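Local atomic coordinates of PEPTIDE N-myristoyltransferase (Saccharomyces cerevisiae, PDB entry 1IIC), a protein that catalyses transfer of myristate from myristoyl-CoA to peptide substrates, as the N-myristoyltransferase of baker's yeast. Residues Asp206-Thr209 and Glu210-Ile214; Glu241-Lys244 and Arg245-Arg249; Ile353-Asn357 and Ala358-Val362; Gln369-Thr372 and Leu373-Asp376. One frame throughout, in Å; residues are numbered along the deposited sequence.

Interaction 1: Asp206-Thr209 and Glu210-Ile214; sequences DGHT and EEDMI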
# COMPACT_ATOMS: atom_id res chain seq x y z
N ASP A 206 30.58 -5.76 -8.02
CA ASP A 206 31.94 -6.08 -8.48
C ASP A 206 32.25 -7.52 -8.10
O ASP A 206 31.93 -7.97 -7.00
CB ASP A 206 32.97 -5.15 -7.81
CG ASP A 206 32.68 -3.68 -8.05
OD1 ASP A 206 32.59 -3.27 -9.23
OD2 ASP A 206 32.56 -2.93 -7.06
N GLY A 207 32.88 -8.25 -9.02
CA GLY A 207 33.23 -9.62 -8.74
C GLY A 207 32.20 -10.61 -9.24
O GLY A 207 32.46 -11.81 -9.29
N HIS A 208 31.02 -10.12 -9.61
CA HIS A 208 29.96 -11.00 -10.11
C HIS A 208 29.72 -10.88 -11.60
O HIS A 208 29.82 -9.79 -12.18
CB HIS A 208 28.64 -10.72 -9.39
CG HIS A 208 28.61 -11.16 -7.97
ND1 HIS A 208 29.23 -10.46 -6.96
CD2 HIS A 208 28.02 -12.23 -7.38
CE1 HIS A 208 29.02 -11.07 -5.81
NE2 HIS A 208 28.30 -12.15 -6.03
N THR A 209 29.40 -12.00 -12.23
CA THR A 209 29.09 -12.02 -13.65
C THR A 209 27.57 -11.97 -13.74
O THR A 209 26.88 -12.25 -12.76
CB THR A 209 29.59 -13.30 -14.33
OG1 THR A 209 29.15 -13.31 -15.70
CG2 THR A 209 29.03 -14.53 -13.64
N GLU A 210 27.05 -11.60 -14.91
CA GLU A 210 25.61 -11.54 -15.07
C GLU A 210 25.03 -12.94 -14.90
O GLU A 210 23.86 -13.11 -14.61
CB GLU A 210 25.24 -10.98 -16.46
CG GLU A 210 25.29 -9.45 -16.53
CD GLU A 210 24.85 -8.90 -17.87
OE1 GLU A 210 23.81 -9.36 -18.39
OE2 GLU A 210 25.54 -7.99 -18.40
N GLU A 211 25.89 -13.94 -15.07
CA GLU A 211 25.46 -15.33 -14.94
C GLU A 211 25.29 -15.71 -13.47
O GLU A 211 24.40 -16.50 -13.15
CB GLU A 211 26.48 -16.26 -15.60
CG GLU A 211 26.67 -15.99 -17.09
CD GLU A 211 27.50 -17.06 -17.78
OE1 GLU A 211 27.15 -18.26 -17.63
OE2 GLU A 211 28.49 -16.71 -18.46
N ASP A 212 26.12 -15.16 -12.59
CA ASP A 212 26.02 -15.44 -11.16
C ASP A 212 24.64 -15.05 -10.70
O ASP A 212 23.92 -15.83 -10.09
CB ASP A 212 27.01 -14.61 -10.33
CG ASP A 212 28.44 -14.84 -10.70
OD1 ASP A 212 28.79 -16.00 -11.04
OD2 ASP A 212 29.22 -13.88 -10.63
N MET A 213 24.32 -13.79 -11.00
CA MET A 213 23.06 -13.16 -10.63
C MET A 213 21.82 -13.87 -11.13
O MET A 213 20.88 -14.11 -10.38
CB MET A 213 23.08 -11.72 -11.13
CG MET A 213 24.37 -10.97 -10.75
SD MET A 213 24.67 -10.89 -8.96
CE MET A 213 23.49 -9.61 -8.49
N ILE A 214 21.82 -14.21 -12.41
CA ILE A 214 20.69 -14.91 -13.01
C ILE A 214 20.43 -16.24 -12.31
O ILE A 214 19.30 -16.56 -11.96
CB ILE A 214 20.94 -15.14 -14.51
CG1 ILE A 214 20.97 -13.79 -15.24
CG2 ILE A 214 19.88 -16.05 -15.09
CD1 ILE A 214 21.35 -13.87 -16.71
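At T209 the backbone leaves the loop that follows helix 193-198 and turns into helix 210-217, and its carbonyl O faces the first turn, taking weak bonds from D212 N and M213 N. T209 is the N-cap residue and forms a capping box with D212. Its hydroxyl stands opposite the backbone N about the CA-CB bond (chi1 175°), which swings it beside the carbonyl carbon and in front of the next amides; T209 OG1 accepts from E211 N at 3.4 Å, a long and weak bond although a straight one. In return the D212 carboxylate folds back to the loop. D212 OD2 accepts from T209 N almost head-on (164°), but the modelled 2.5 Å between them is very short, so the exact length is doubtful.

H208 flanks the box. Its ring plane stands 81° from the D212 carboxylate, with H208 CB 3.4 Å from D212 OD2. M213, bent at both of its later torsions, brings SD to 3.9 Å from H208 CD2, an oblique sulfur-aromatic approach. E210 and M213 also rest on W193 of helix 193-198 and on L204 of the loop.

The exchange between T209 and D212 gives acceptors to two amides at the helix start, T209 N from D212 and, weakly, E211 N from T209, and a carboxylate placed there would probably be stabilised in its negative form by the amides.

Interaction 2: Glu241-Lys244 and Arg245-Arg249; sequences ELFK and RYQSR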
# COMPACT_ATOMS: atom_id res chain seq x y z
N GLU A 241 -12.28 -15.16 8.20
CA GLU A 241 -12.10 -15.40 9.62
C GLU A 241 -10.63 -15.72 9.90
O GLU A 241 -10.07 -15.30 10.90
CB GLU A 241 -13.00 -16.55 10.08
CG GLU A 241 -13.56 -16.36 11.48
CD GLU A 241 -14.60 -15.25 11.57
OE1 GLU A 241 -14.71 -14.62 12.64
OE2 GLU A 241 -15.32 -15.02 10.57
N LEU A 242 -10.01 -16.49 9.01
CA LEU A 242 -8.60 -16.83 9.16
C LEU A 242 -7.78 -15.54 9.13
O LEU A 242 -6.88 -15.35 9.94
CB LEU A 242 -8.15 -17.74 8.01
CG LEU A 242 -6.64 -17.98 7.90
CD1 LEU A 242 -6.14 -18.70 9.13
CD2 LEU A 242 -6.34 -18.81 6.64
N PHE A 243 -8.12 -14.66 8.20
CA PHE A 243 -7.41 -13.39 8.04
C PHE A 243 -7.54 -12.53 9.29
O PHE A 243 -6.53 -12.10 9.85
CB PHE A 243 -7.95 -12.63 6.83
CG PHE A 243 -7.28 -11.32 6.60
CD1 PHE A 243 -5.93 -11.26 6.25
CD2 PHE A 243 -7.98 -10.13 6.77
CE1 PHE A 243 -5.30 -10.03 6.07
CE2 PHE A 243 -7.35 -8.90 6.60
CZ PHE A 243 -6.01 -8.86 6.24
N LYS A 244 -8.78 -12.28 9.70
CA LYS A 244 -9.06 -11.47 10.88
C LYS A 244 -8.33 -12.01 12.10
O LYS A 244 -7.79 -11.25 12.91
CB LYS A 244 -10.57 -11.46 11.16
CG LYS A 244 -10.94 -10.89 12.51
CD LYS A 244 -12.46 -10.89 12.74
CE LYS A 244 -12.79 -10.35 14.14
NZ LYS A 244 -14.27 -10.25 14.39
N ARG A 245 -8.33 -13.33 12.23
CA ARG A 245 -7.70 -13.98 13.36
C ARG A 245 -6.20 -13.69 13.35
O ARG A 245 -5.64 -13.22 14.35
CB ARG A 245 -7.94 -15.49 13.28
CG ARG A 245 -8.18 -16.15 14.61
CD ARG A 245 -6.96 -16.10 15.50
NE ARG A 245 -6.59 -17.44 15.96
CZ ARG A 245 -7.42 -18.27 16.58
NH1 ARG A 245 -8.67 -17.89 16.82
NH2 ARG A 245 -7.01 -19.48 16.94
N TYR A 246 -5.55 -13.96 12.22
CA TYR A 246 -4.12 -13.72 12.09
C TYR A 246 -3.77 -12.25 12.34
O TYR A 246 -2.90 -11.95 13.15
CB TYR A 246 -3.64 -14.18 10.71
CG TYR A 246 -2.20 -13.86 10.42
CD1 TYR A 246 -1.85 -12.73 9.69
CD2 TYR A 246 -1.17 -14.64 10.95
CE1 TYR A 246 -0.52 -12.37 9.51
CE2 TYR A 246 0.16 -14.29 10.78
CZ TYR A 246 0.48 -13.15 10.06
OH TYR A 246 1.79 -12.78 9.90
N GLN A 247 -4.49 -11.35 11.66
CA GLN A 247 -4.34 -9.89 11.75
C GLN A 247 -4.43 -9.28 13.13
O GLN A 247 -3.84 -8.22 13.39
CB GLN A 247 -5.43 -9.19 10.94
CG GLN A 247 -5.06 -8.77 9.57
CD GLN A 247 -5.60 -7.39 9.26
OE1 GLN A 247 -6.75 -7.06 9.56
NE2 GLN A 247 -4.77 -6.57 8.66
N SER A 248 -5.23 -9.90 13.99
CA SER A 248 -5.45 -9.41 15.34
C SER A 248 -4.16 -9.25 16.13
O SER A 248 -4.15 -8.60 17.16
CB SER A 248 -6.40 -10.34 16.10
OG SER A 248 -5.81 -11.61 16.31
N ARG A 249 -3.07 -9.85 15.64
CA ARG A 249 -1.79 -9.75 16.34
C ARG A 249 -1.15 -8.37 16.16
O ARG A 249 -0.39 -7.92 17.01
CB ARG A 249 -0.83 -10.82 15.82
CG ARG A 249 -0.29 -10.55 14.42
CD ARG A 249 0.54 -11.74 13.96
NE ARG A 249 -0.23 -12.98 14.09
CZ ARG A 249 0.31 -14.19 14.15
NH1 ARG A 249 1.62 -14.34 14.08
NH2 ARG A 249 -0.48 -15.25 14.27
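Q247 folds back over F243, one turn earlier in helix 236-247, and this is the tight part of the contact. Its CG sits above one face of the F243 ring, offset toward the rim and 3.8 Å from the ring centroid, a CH-pi contact. The amide group continues over the same ring, its plane only 19° from it, and Q247 CD comes to 3.4 Å from F243 CZ. F243 takes part because its CG lies opposite its backbone N (chi1 180°), which carries the end of the ring forward toward the next turn and against Q247. The ring also meets F261 of helix 258-265 and Y319 of strand 311-322, which Q247 touches too.

Regular helical bonds from residue i+4 to residue i run beneath: Q247 N to F243 O at 2.8 Å and Y246 N to L242 O at 3.0 Å. With alanine at Q247, that face of the F243 ring would lose its flat cover and the ring would probably be less firmly held.

The other flank is looser: E241, K244, R245 and S248 are exposed, and the K244 chain runs out fully extended, while R245 makes a cation-pi contact with F326. Separately, near the last turn, the partly buried R249 packs on Y246: R249 NE donates to Y246 O at 3.0 Å, Y246 CE2 lies 3.4 Å from the guanidinium plane of R249, over its centre, and R249 forms a salt bridge with D325.

Interaction 3: Ile353-Asn357 and Ala358-Val362; sequences ILAKN and ANMDV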
# COMPACT_ATOMS: atom_id res chain seq x y z
N ILE A 353 6.92 -17.29 -7.18
CA ILE A 353 6.78 -18.16 -8.35
C ILE A 353 5.53 -17.75 -9.12
O ILE A 353 5.55 -17.67 -10.35
CB ILE A 353 6.67 -19.64 -7.92
CG1 ILE A 353 8.04 -20.13 -7.45
CG2 ILE A 353 6.17 -20.50 -9.08
CD1 ILE A 353 8.00 -21.47 -6.71
N LEU A 354 4.45 -17.48 -8.40
CA LEU A 354 3.21 -17.07 -9.05
C LEU A 354 3.33 -15.68 -9.67
O LEU A 354 2.79 -15.43 -10.75
CB LEU A 354 2.06 -17.11 -8.06
CG LEU A 354 1.67 -18.54 -7.69
CD1 LEU A 354 0.96 -18.59 -6.34
CD2 LEU A 354 0.79 -19.09 -8.81
N ALA A 355 4.04 -14.77 -9.00
CA ALA A 355 4.21 -13.41 -9.52
C ALA A 355 5.10 -13.44 -10.76
O ALA A 355 4.83 -12.74 -11.74
CB ALA A 355 4.84 -12.52 -8.46
N LYS A 356 6.15 -14.25 -10.72
CA LYS A 356 7.03 -14.33 -11.88
C LYS A 356 6.28 -14.95 -13.06
O LYS A 356 6.40 -14.46 -14.19
CB LYS A 356 8.28 -15.15 -11.60
CG LYS A 356 9.14 -15.25 -12.85
CD LYS A 356 10.42 -16.01 -12.66
CE LYS A 356 11.18 -16.06 -13.99
NZ LYS A 356 11.28 -14.68 -14.57
N ASN A 357 5.53 -16.01 -12.79
CA ASN A 357 4.76 -16.67 -13.84
C ASN A 357 3.68 -15.73 -14.37
O ASN A 357 3.17 -15.93 -15.47
CB ASN A 357 4.10 -17.96 -13.34
CG ASN A 357 5.10 -19.02 -12.97
OD1 ASN A 357 6.29 -18.94 -13.31
ND2 ASN A 357 4.63 -20.05 -12.26
N ALA A 358 3.33 -14.73 -13.58
CA ALA A 358 2.32 -13.76 -14.02
C ALA A 358 3.02 -12.61 -14.74
O ALA A 358 2.42 -11.58 -15.03
CB ALA A 358 1.53 -13.25 -12.83
N ASN A 359 4.30 -12.81 -15.02
CA ASN A 359 5.11 -11.82 -15.71
C ASN A 359 5.50 -10.58 -14.89
O ASN A 359 5.66 -9.49 -15.43
CB ASN A 359 4.43 -11.39 -17.03
CG ASN A 359 4.21 -12.57 -17.98
OD1 ASN A 359 5.14 -13.33 -18.29
ND2 ASN A 359 2.97 -12.71 -18.47
N MET A 360 5.63 -10.75 -13.58
CA MET A 360 6.08 -9.65 -12.73
C MET A 360 7.60 -9.77 -12.89
O MET A 360 8.13 -10.89 -12.94
CB MET A 360 5.69 -9.87 -11.26
CG MET A 360 4.19 -9.87 -10.96
SD MET A 360 3.39 -8.32 -11.41
CE MET A 360 2.94 -8.67 -13.13
N ASP A 361 8.31 -8.64 -12.95
CA ASP A 361 9.76 -8.65 -13.13
C ASP A 361 10.54 -8.51 -11.85
O ASP A 361 11.71 -8.88 -11.78
CB ASP A 361 10.17 -7.55 -14.11
CG ASP A 361 9.79 -7.87 -15.53
OD1 ASP A 361 9.27 -6.97 -16.24
OD2 ASP A 361 10.00 -9.03 -15.95
N VAL A 362 9.90 -7.95 -10.83
CA VAL A 362 10.50 -7.74 -9.52
C VAL A 362 9.33 -7.81 -8.54
O VAL A 362 8.19 -7.50 -8.91
CB VAL A 362 11.22 -6.36 -9.45
CG1 VAL A 362 10.26 -5.25 -9.78
CG2 VAL A 362 11.82 -6.15 -8.08
O HOH W 1 9.49 -11.88 -15.15
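A Schellman motif ends helix 334-357 here, with M360 folding back over A355 and N359 over K356. M360 N donates to A355 O at 2.8 Å, the six-residue bond of the motif, and inside it N359 N donates to K356 O, also at 2.8 Å. N359 is the C-prime residue: its positive phi of 73° reverses the chain sharply enough for both amides to meet carbonyls of the last helical turn. The inner bond is the less well directed, since N359 N stands above the K356 carbonyl plane, 62° out of it. A358 N, at the junction, makes weak bonds to L354 O and A355 O.

The apolar contact expected of this motif joins the same two residues as the outer bond: A355 CB lies 3.7 Å from M360 CG. M360 CG is turned beside its own backbone N (chi1 -65°), which lays the start of the chain along the A355 methyl before it bends away.

Past the turn, one water ties the emerging chain together, donating to M360 O at 2.8 Å and to D361 OD2 at 3.0 Å; its link to K356 NZ is weak, and the stronger partner of that ammonium is L191 O. N357 ND2 donates to A221 O.

On the sheet side A355 packs on F296 and M360 on S298, both of strand 290-303, and A358 reaches F279 of strand 278-284. D361, in a salt bridge with K195 and bonded to G313 N, then leads the chain into strand 362-366, which runs parallel to strand 311-322.

Interaction 4: Gln369-Thr372 and Leu373-Asp376; sequences QDNT and LFLD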
# COMPACT_ATOMS: atom_id res chain seq x y z
N GLN A 369 4.13 -6.19 8.92
CA GLN A 369 3.57 -7.50 9.25
C GLN A 369 4.66 -8.44 9.79
O GLN A 369 5.54 -8.00 10.53
CB GLN A 369 2.92 -8.10 8.00
CG GLN A 369 1.75 -7.28 7.44
CD GLN A 369 1.74 -7.23 5.93
OE1 GLN A 369 2.65 -6.69 5.30
NE2 GLN A 369 0.70 -7.80 5.33
N ASP A 370 4.60 -9.72 9.42
CA ASP A 370 5.61 -10.69 9.87
C ASP A 370 6.64 -10.92 8.77
O ASP A 370 7.38 -11.91 8.78
CB ASP A 370 4.95 -12.02 10.25
CG ASP A 370 4.39 -12.01 11.67
OD1 ASP A 370 3.25 -12.50 11.88
OD2 ASP A 370 5.08 -11.51 12.58
N ASN A 371 6.71 -9.99 7.82
CA ASN A 371 7.62 -10.09 6.68
C ASN A 371 9.11 -10.37 6.94
O ASN A 371 9.74 -11.11 6.17
CB ASN A 371 7.47 -8.83 5.80
CG ASN A 371 6.09 -8.73 5.15
OD1 ASN A 371 5.87 -7.91 4.25
ND2 ASN A 371 5.16 -9.55 5.59
N THR A 372 9.68 -9.80 8.00
CA THR A 372 11.10 -10.02 8.28
C THR A 372 11.47 -11.48 8.55
O THR A 372 12.66 -11.83 8.57
CB THR A 372 11.61 -9.16 9.47
OG1 THR A 372 10.89 -9.51 10.66
CG2 THR A 372 11.43 -7.67 9.16
N LEU A 373 10.48 -12.34 8.77
CA LEU A 373 10.77 -13.75 9.00
C LEU A 373 11.20 -14.41 7.70
O LEU A 373 11.93 -15.40 7.72
CB LEU A 373 9.55 -14.50 9.56
CG LEU A 373 9.14 -14.11 11.00
CD1 LEU A 373 7.88 -14.84 11.42
CD2 LEU A 373 10.27 -14.41 11.93
N PHE A 374 10.74 -13.86 6.57
CA PHE A 374 11.08 -14.42 5.26
C PHE A 374 11.87 -13.52 4.29
O PHE A 374 12.55 -14.02 3.41
CB PHE A 374 9.81 -14.90 4.55
CG PHE A 374 8.82 -13.81 4.24
CD1 PHE A 374 9.04 -12.91 3.20
CD2 PHE A 374 7.64 -13.69 4.98
CE1 PHE A 374 8.11 -11.93 2.89
CE2 PHE A 374 6.70 -12.71 4.68
CZ PHE A 374 6.93 -11.83 3.63
N LEU A 375 11.79 -12.21 4.47
CA LEU A 375 12.46 -11.28 3.58
C LEU A 375 13.88 -11.66 3.13
O LEU A 375 14.12 -11.84 1.94
CB LEU A 375 12.44 -9.87 4.20
CG LEU A 375 11.51 -8.78 3.63
CD1 LEU A 375 10.36 -9.36 2.84
CD2 LEU A 375 11.00 -7.90 4.78
N ASP A 376 14.82 -11.79 4.06
CA ASP A 376 16.20 -12.14 3.69
C ASP A 376 16.38 -13.53 3.09
O ASP A 376 17.09 -13.71 2.10
CB ASP A 376 17.14 -12.01 4.90
CG ASP A 376 17.26 -10.58 5.40
OD1 ASP A 376 17.48 -9.67 4.57
OD2 ASP A 376 17.16 -10.39 6.63
O HOH W 2 14.60 -10.79 6.98
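F374 lays one face of its ring against the backbone of N371, with N371 O 3.3 Å above the ring plane and over its centre. The ring gets there because F374 CG lies between its own backbone N and carbonyl carbon (chi1 63°), a cramped setting that folds it back along the turn. F374 CE2 comes to 3.4 Å from N371 CA, and the N371 side chain runs alongside, pointing the same way, its amide plane 43° from the ring.

In this turn of the loop between strands 362-366 and 381-392, N371 O takes the amides of the third and fourth residues on: L375 N at 2.9 Å, close to the line of the carbonyl bond, and F374 N at 3.0 Å from above the carbonyl plane. One residue earlier L373 N bonds to D370 O at 3.1 Å. Were F374 a serine, a gap would probably open beneath the N371 carbonyl, leaving the N371 side chain freer to turn.

Beyond the turn, one water donates to T372 O and accepts from D376 N.

The segment is wedged between helix and sheet: L373 packs on T337 and L340 of helix 334-357 and F374 on its I348, while F374 also meets L317 and Y320 of strand 311-322. D370 is held by salt bridges to R414 and R331, and T372 OG1 bonds to D410 O.

All four contacts are local and lie in series within the C-terminal domain of the N-myristoyltransferase family, so none nests in or crosses another. Interaction 1 starts helix 210-217 at the surface; interaction 2 lies in the last turns of helix 236-247; interaction 3 ends helix 334-357 and turns the chain toward strand 362-366; interaction 4 folds the loop between that strand and strand 381-392. Interactions 2 and 4 touch, with D370 receiving Y246 OH in a weak hydrogen bond and R249 in a long ion pair. Interactions 3 and 4, centres about 19 Å apart, are joined through helix 334-357, while interaction 1 stays about 8 Å from interaction 3 at the nearest atoms.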